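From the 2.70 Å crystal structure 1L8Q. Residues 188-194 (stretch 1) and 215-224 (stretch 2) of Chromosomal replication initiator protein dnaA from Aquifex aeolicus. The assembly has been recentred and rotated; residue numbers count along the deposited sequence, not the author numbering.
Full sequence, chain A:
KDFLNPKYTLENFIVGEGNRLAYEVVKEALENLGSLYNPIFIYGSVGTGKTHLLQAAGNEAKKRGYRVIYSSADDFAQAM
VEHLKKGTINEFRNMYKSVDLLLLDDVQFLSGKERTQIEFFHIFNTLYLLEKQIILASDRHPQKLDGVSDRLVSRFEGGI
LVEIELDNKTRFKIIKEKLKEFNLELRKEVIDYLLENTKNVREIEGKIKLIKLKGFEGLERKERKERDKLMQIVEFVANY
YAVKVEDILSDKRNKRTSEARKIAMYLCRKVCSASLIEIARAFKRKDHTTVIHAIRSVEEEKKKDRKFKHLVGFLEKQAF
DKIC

Stretch 1, residues 188-194: KEVIDYL
Stretch 2 215-224: GFEGLERKER

How do the two backbones lie? Residues 188-194 and 216-224 are both helical, and their axes come within 11.9 Å, with 44° between their N-to-C directions. The register is set by V190 CA and F216 CA, 7.4 Å apart, and Y193 CA and E220 CA, 9.4 Å apart. G215 caps the second helix at its N terminus; its phi/psi of 82/152 would jam a CB against the preceding carbonyl, so glycine suits the place. Its O accepts from L219 N at 3.0 Å.

What do the aromatic rings do? F216 (chi1 175°, t; chi2 65°) and Y193 (chi1 171°, t; chi2 86°) both point CA-to-CB toward the opposing helix. The edge of F216 meets the face of Y193 in an offset edge-to-face pair, centroids 5.6 Å apart and planes at 83°. Y193 CB lies 3.6 Å from F216 CE1, near the plane of the phenylalanine ring.

Which apolar groups complete the packing? V190, chi1 t, sets CG2 over the face of F216, 4.1 Å from the ring centroid and 9° off the normal, a CH-pi contact suited to a compact branched side chain. L219 (chi1 t, chi2 p) is buried and brings CD2 to 3.9 Å from Y193 CZ. Altogether 297 Å² is buried, counting both sides, with Y193 and F216 contributing most.

Where does polarity enter? Y193 OH donates a 2.6 Å hydrogen bond to E223 OE1, which sits at the edge of the tyrosine ring. Tyrosine thus combines an aromatic surface with a polar tip, while E223, in an extended m, t rotamer (chi3 -18°), reaches that hydroxyl; its OE2 is hydrogen-bonded elsewhere in the structure. Outside the contact, K188 NZ forms a 2.7 Å salt bridge with D192 OD2, one turn along its own helix.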

ATOM      1  N   LYS A 188     -11.618  22.472  10.869  1.00 34.69           N
ATOM      2  CA  LYS A 188     -12.452  21.276  10.889  1.00 34.75           C
ATOM      3  C   LYS A 188     -12.736  20.693   9.491  1.00 34.26           C
ATOM      4  O   LYS A 188     -12.506  19.510   9.261  1.00 34.34           O
ATOM      5  CB  LYS A 188     -13.760  21.522  11.658  1.00 34.90           C
ATOM      6  CG  LYS A 188     -14.434  20.223  12.150  1.00 36.55           C
ATOM      7  CD  LYS A 188     -15.780  20.486  12.873  1.00 37.16           C
ATOM      8  CE  LYS A 188     -16.351  19.200  13.492  1.00 37.60           C
ATOM      9  NZ  LYS A 188     -16.406  18.058  12.522  1.00 38.22           N
ATOM     10  N   GLU A 189     -13.206  21.527   8.562  1.00 33.70           N
ATOM     11  CA  GLU A 189     -13.586  21.037   7.234  1.00 33.23           C
ATOM     12  C   GLU A 189     -12.444  20.363   6.491  1.00 32.27           C
ATOM     13  O   GLU A 189     -12.651  19.373   5.795  1.00 32.49           O
ATOM     14  CB  GLU A 189     -14.139  22.160   6.364  1.00 33.42           C
ATOM     15  CG  GLU A 189     -15.132  23.049   7.052  1.00 36.15           C
ATOM     16  CD  GLU A 189     -14.491  24.316   7.577  1.00 39.99           C
ATOM     17  OE1 GLU A 189     -13.867  25.056   6.761  1.00 40.46           O
ATOM     18  OE2 GLU A 189     -14.614  24.574   8.799  1.00 40.52           O
ATOM     19  N   VAL A 190     -11.249  20.920   6.617  1.00 30.84           N
ATOM     20  CA  VAL A 190     -10.100  20.390   5.920  1.00 29.49           C
ATOM     21  C   VAL A 190      -9.739  19.059   6.527  1.00 28.79           C
ATOM     22  O   VAL A 190      -9.585  18.075   5.811  1.00 28.37           O
ATOM     23  CB  VAL A 190      -8.898  21.359   5.996  1.00 29.51           C
ATOM     24  CG1 VAL A 190      -7.745  20.834   5.179  1.00 27.61           C
ATOM     25  CG2 VAL A 190      -9.309  22.735   5.518  1.00 28.34           C
ATOM     26  N   ILE A 191      -9.620  19.037   7.856  1.00 28.21           N
ATOM     27  CA  ILE A 191      -9.331  17.806   8.592  1.00 28.00           C
ATOM     28  C   ILE A 191     -10.365  16.772   8.262  1.00 27.71           C
ATOM     29  O   ILE A 191     -10.018  15.640   7.945  1.00 28.17           O
ATOM     30  CB  ILE A 191      -9.292  18.050  10.105  1.00 28.21           C
ATOM     31  CG1 ILE A 191      -8.209  19.082  10.430  1.00 28.12           C
ATOM     32  CG2 ILE A 191      -9.006  16.753  10.844  1.00 27.49           C
ATOM     33  CD1 ILE A 191      -8.391  19.767  11.742  1.00 25.69           C
ATOM     34  N   ASP A 192     -11.637  17.162   8.293  1.00 27.16           N
ATOM     35  CA  ASP A 192     -12.703  16.245   7.895  1.00 27.24           C
ATOM     36  C   ASP A 192     -12.549  15.770   6.442  1.00 27.11           C
ATOM     37  O   ASP A 192     -12.615  14.572   6.168  1.00 27.59           O
ATOM     38  CB  ASP A 192     -14.087  16.849   8.124  1.00 26.94           C
ATOM     39  CG  ASP A 192     -14.543  16.744   9.590  1.00 28.40           C
ATOM     40  OD1 ASP A 192     -13.842  16.074  10.394  1.00 29.29           O
ATOM     41  OD2 ASP A 192     -15.576  17.312  10.031  1.00 27.73           O
ATOM     42  N   TYR A 193     -12.318  16.700   5.520  1.00 26.58           N
ATOM     43  CA  TYR A 193     -12.173  16.332   4.121  1.00 26.02           C
ATOM     44  C   TYR A 193     -11.130  15.258   3.962  1.00 26.56           C
ATOM     45  O   TYR A 193     -11.302  14.327   3.183  1.00 26.14           O
ATOM     46  CB  TYR A 193     -11.752  17.529   3.262  1.00 25.43           C
ATOM     47  CG  TYR A 193     -11.383  17.128   1.848  1.00 23.36           C
ATOM     48  CD1 TYR A 193     -12.362  17.009   0.858  1.00 21.76           C
ATOM     49  CD2 TYR A 193     -10.081  16.825   1.513  1.00 21.10           C
ATOM     50  CE1 TYR A 193     -12.038  16.636  -0.430  1.00 20.13           C
ATOM     51  CE2 TYR A 193      -9.745  16.431   0.218  1.00 20.87           C
ATOM     52  CZ  TYR A 193     -10.727  16.345  -0.745  1.00 20.66           C
ATOM     53  OH  TYR A 193     -10.403  15.948  -2.031  1.00 21.01           O
ATOM     54  N   LEU A 194     -10.024  15.422   4.676  1.00 27.00           N
ATOM     55  CA  LEU A 194      -8.921  14.514   4.558  1.00 27.97           C
ATOM     56  C   LEU A 194      -9.252  13.151   5.185  1.00 28.89           C
ATOM     57  O   LEU A 194      -8.852  12.107   4.650  1.00 28.66           O
ATOM     58  CB  LEU A 194      -7.666  15.136   5.164  1.00 27.85           C
ATOM     59  CG  LEU A 194      -7.187  16.388   4.423  1.00 27.87           C
ATOM     60  CD1 LEU A 194      -6.131  17.128   5.210  1.00 25.26           C
ATOM     61  CD2 LEU A 194      -6.691  16.053   3.003  1.00 26.76           C
ATOM     62  N   GLY A 215      -6.296  25.921  -3.792  1.00 18.18           N
ATOM     63  CA  GLY A 215      -7.037  26.353  -2.619  1.00 18.55           C
ATOM     64  C   GLY A 215      -7.978  25.222  -2.186  1.00 18.60           C
ATOM     65  O   GLY A 215      -8.421  24.420  -3.020  1.00 18.30           O
ATOM     66  N   PHE A 216      -8.303  25.149  -0.896  1.00 18.25           N
ATOM     67  CA  PHE A 216      -9.172  24.068  -0.446  1.00 17.53           C
ATOM     68  C   PHE A 216     -10.491  24.109  -1.213  1.00 17.81           C
ATOM     69  O   PHE A 216     -11.013  23.074  -1.647  1.00 18.05           O
ATOM     70  CB  PHE A 216      -9.433  24.138   1.059  1.00 16.93           C
ATOM     71  CG  PHE A 216     -10.419  23.109   1.546  1.00 14.37           C
ATOM     72  CD1 PHE A 216     -10.111  21.754   1.484  1.00 11.52           C
ATOM     73  CD2 PHE A 216     -11.659  23.497   2.047  1.00 12.43           C
ATOM     74  CE1 PHE A 216     -10.998  20.812   1.903  1.00 11.64           C
ATOM     75  CE2 PHE A 216     -12.576  22.554   2.493  1.00 12.98           C
ATOM     76  CZ  PHE A 216     -12.243  21.192   2.421  1.00 12.90           C
ATOM     77  N   GLU A 217     -11.025  25.305  -1.396  1.00 17.76           N
ATOM     78  CA  GLU A 217     -12.317  25.437  -2.076  1.00 18.43           C
ATOM     79  C   GLU A 217     -12.220  25.255  -3.595  1.00 18.57           C
ATOM     80  O   GLU A 217     -13.228  25.009  -4.263  1.00 17.94           O
ATOM     81  CB  GLU A 217     -13.019  26.741  -1.693  1.00 17.66           C
ATOM     82  CG  GLU A 217     -13.217  26.859  -0.193  1.00 18.98           C
ATOM     83  CD  GLU A 217     -14.015  28.083   0.219  1.00 21.30           C
ATOM     84  OE1 GLU A 217     -14.030  29.075  -0.525  1.00 22.45           O
ATOM     85  OE2 GLU A 217     -14.623  28.060   1.300  1.00 22.21           O
ATOM     86  N   GLY A 218     -10.997  25.340  -4.114  1.00 19.26           N
ATOM     87  CA  GLY A 218     -10.736  25.096  -5.514  1.00 20.42           C
ATOM     88  C   GLY A 218     -10.805  23.611  -5.765  1.00 21.50           C
ATOM     89  O   GLY A 218     -11.355  23.172  -6.772  1.00 21.46           O
ATOM     90  N   LEU A 219     -10.280  22.833  -4.822  1.00 22.95           N
ATOM     91  CA  LEU A 219     -10.313  21.377  -4.917  1.00 24.14           C
ATOM     92  C   LEU A 219     -11.741  20.887  -4.820  1.00 24.94           C
ATOM     93  O   LEU A 219     -12.166  20.015  -5.583  1.00 25.79           O
ATOM     94  CB  LEU A 219      -9.443  20.727  -3.828  1.00 23.83           C
ATOM     95  CG  LEU A 219      -9.377  19.194  -3.946  1.00 24.70           C
ATOM     96  CD1 LEU A 219      -9.024  18.755  -5.386  1.00 20.99           C
ATOM     97  CD2 LEU A 219      -8.402  18.612  -2.912  1.00 25.07           C
ATOM     98  N   GLU A 220     -12.501  21.461  -3.908  1.00 26.11           N
ATOM     99  CA  GLU A 220     -13.895  21.056  -3.777  1.00 27.44           C
ATOM    100  C   GLU A 220     -14.652  21.310  -5.076  1.00 28.02           C
ATOM    101  O   GLU A 220     -15.415  20.450  -5.543  1.00 28.32           O
ATOM    102  CB  GLU A 220     -14.563  21.741  -2.583  1.00 27.67           C
ATOM    103  CG  GLU A 220     -14.116  21.160  -1.244  1.00 29.04           C
ATOM    104  CD  GLU A 220     -14.761  21.831  -0.056  1.00 31.38           C
ATOM    105  OE1 GLU A 220     -15.357  21.112   0.769  1.00 33.18           O
ATOM    106  OE2 GLU A 220     -14.663  23.071   0.069  1.00 31.40           O
ATOM    107  N   ARG A 221     -14.396  22.457  -5.693  1.00 28.44           N
ATOM    108  CA  ARG A 221     -15.030  22.779  -6.953  1.00 29.37           C
ATOM    109  C   ARG A 221     -14.612  21.808  -8.047  1.00 30.71           C
ATOM    110  O   ARG A 221     -15.454  21.259  -8.762  1.00 31.03           O
ATOM    111  CB  ARG A 221     -14.685  24.199  -7.366  1.00 29.24           C
ATOM    112  CG  ARG A 221     -15.603  24.786  -8.424  1.00 28.05           C
ATOM    113  CD  ARG A 221     -15.130  26.113  -8.967  1.00 27.39           C
ATOM    114  NE  ARG A 221     -16.144  26.792  -9.771  1.00 27.43           N
ATOM    115  CZ  ARG A 221     -16.384  26.533 -11.053  1.00 26.11           C
ATOM    116  NH1 ARG A 221     -15.689  25.602 -11.679  1.00 25.60           N
ATOM    117  NH2 ARG A 221     -17.324  27.205 -11.708  1.00 25.09           N
ATOM    118  N   LYS A 222     -13.311  21.586  -8.172  1.00 31.98           N
ATOM    119  CA  LYS A 222     -12.811  20.685  -9.184  1.00 33.30           C
ATOM    120  C   LYS A 222     -13.418  19.311  -8.979  1.00 34.37           C
ATOM    121  O   LYS A 222     -13.878  18.679  -9.938  1.00 34.37           O
ATOM    122  CB  LYS A 222     -11.277  20.631  -9.168  1.00 33.45           C
ATOM    123  CG  LYS A 222     -10.649  19.765 -10.280  1.00 33.86           C
ATOM    124  CD  LYS A 222     -11.293  20.030 -11.635  1.00 34.91           C
ATOM    125  CE  LYS A 222     -10.426  19.494 -12.791  1.00 36.02           C
ATOM    126  NZ  LYS A 222     -10.269  17.990 -12.779  1.00 37.98           N
ATOM    127  N   GLU A 223     -13.457  18.849  -7.731  1.00 35.53           N
ATOM    128  CA  GLU A 223     -13.961  17.494  -7.487  1.00 36.74           C
ATOM    129  C   GLU A 223     -15.459  17.386  -7.741  1.00 37.88           C
ATOM    130  O   GLU A 223     -15.956  16.357  -8.174  1.00 37.70           O
ATOM    131  CB  GLU A 223     -13.540  16.976  -6.108  1.00 35.99           C
ATOM    132  CG  GLU A 223     -12.086  16.567  -6.095  1.00 35.13           C
ATOM    133  CD  GLU A 223     -11.640  15.967  -4.795  1.00 37.23           C
ATOM    134  OE1 GLU A 223     -12.331  16.162  -3.765  1.00 38.44           O
ATOM    135  OE2 GLU A 223     -10.580  15.309  -4.797  1.00 38.91           O
ATOM    136  N   ARG A 224     -16.169  18.480  -7.517  1.00 39.83           N
ATOM    137  CA  ARG A 224     -17.602  18.513  -7.788  1.00 41.70           C
ATOM    138  C   ARG A 224     -17.838  18.373  -9.277  1.00 42.45           C
ATOM    139  O   ARG A 224     -18.723  17.628  -9.724  1.00 42.31           O
ATOM    140  CB  ARG A 224     -18.186  19.837  -7.329  1.00 41.86           C
ATOM    141  CG  ARG A 224     -19.595  19.753  -6.884  1.00 43.38           C
ATOM    142  CD  ARG A 224     -20.325  21.074  -6.904  1.00 47.84           C
ATOM    143  NE  ARG A 224     -19.457  22.254  -6.747  1.00 50.34           N
ATOM    144  CZ  ARG A 224     -19.145  22.820  -5.571  1.00 50.86           C
ATOM    145  NH1 ARG A 224     -19.593  22.293  -4.439  1.00 51.56           N
ATOM    146  NH2 ARG A 224     -18.375  23.905  -5.526  1.00 49.12           N
TER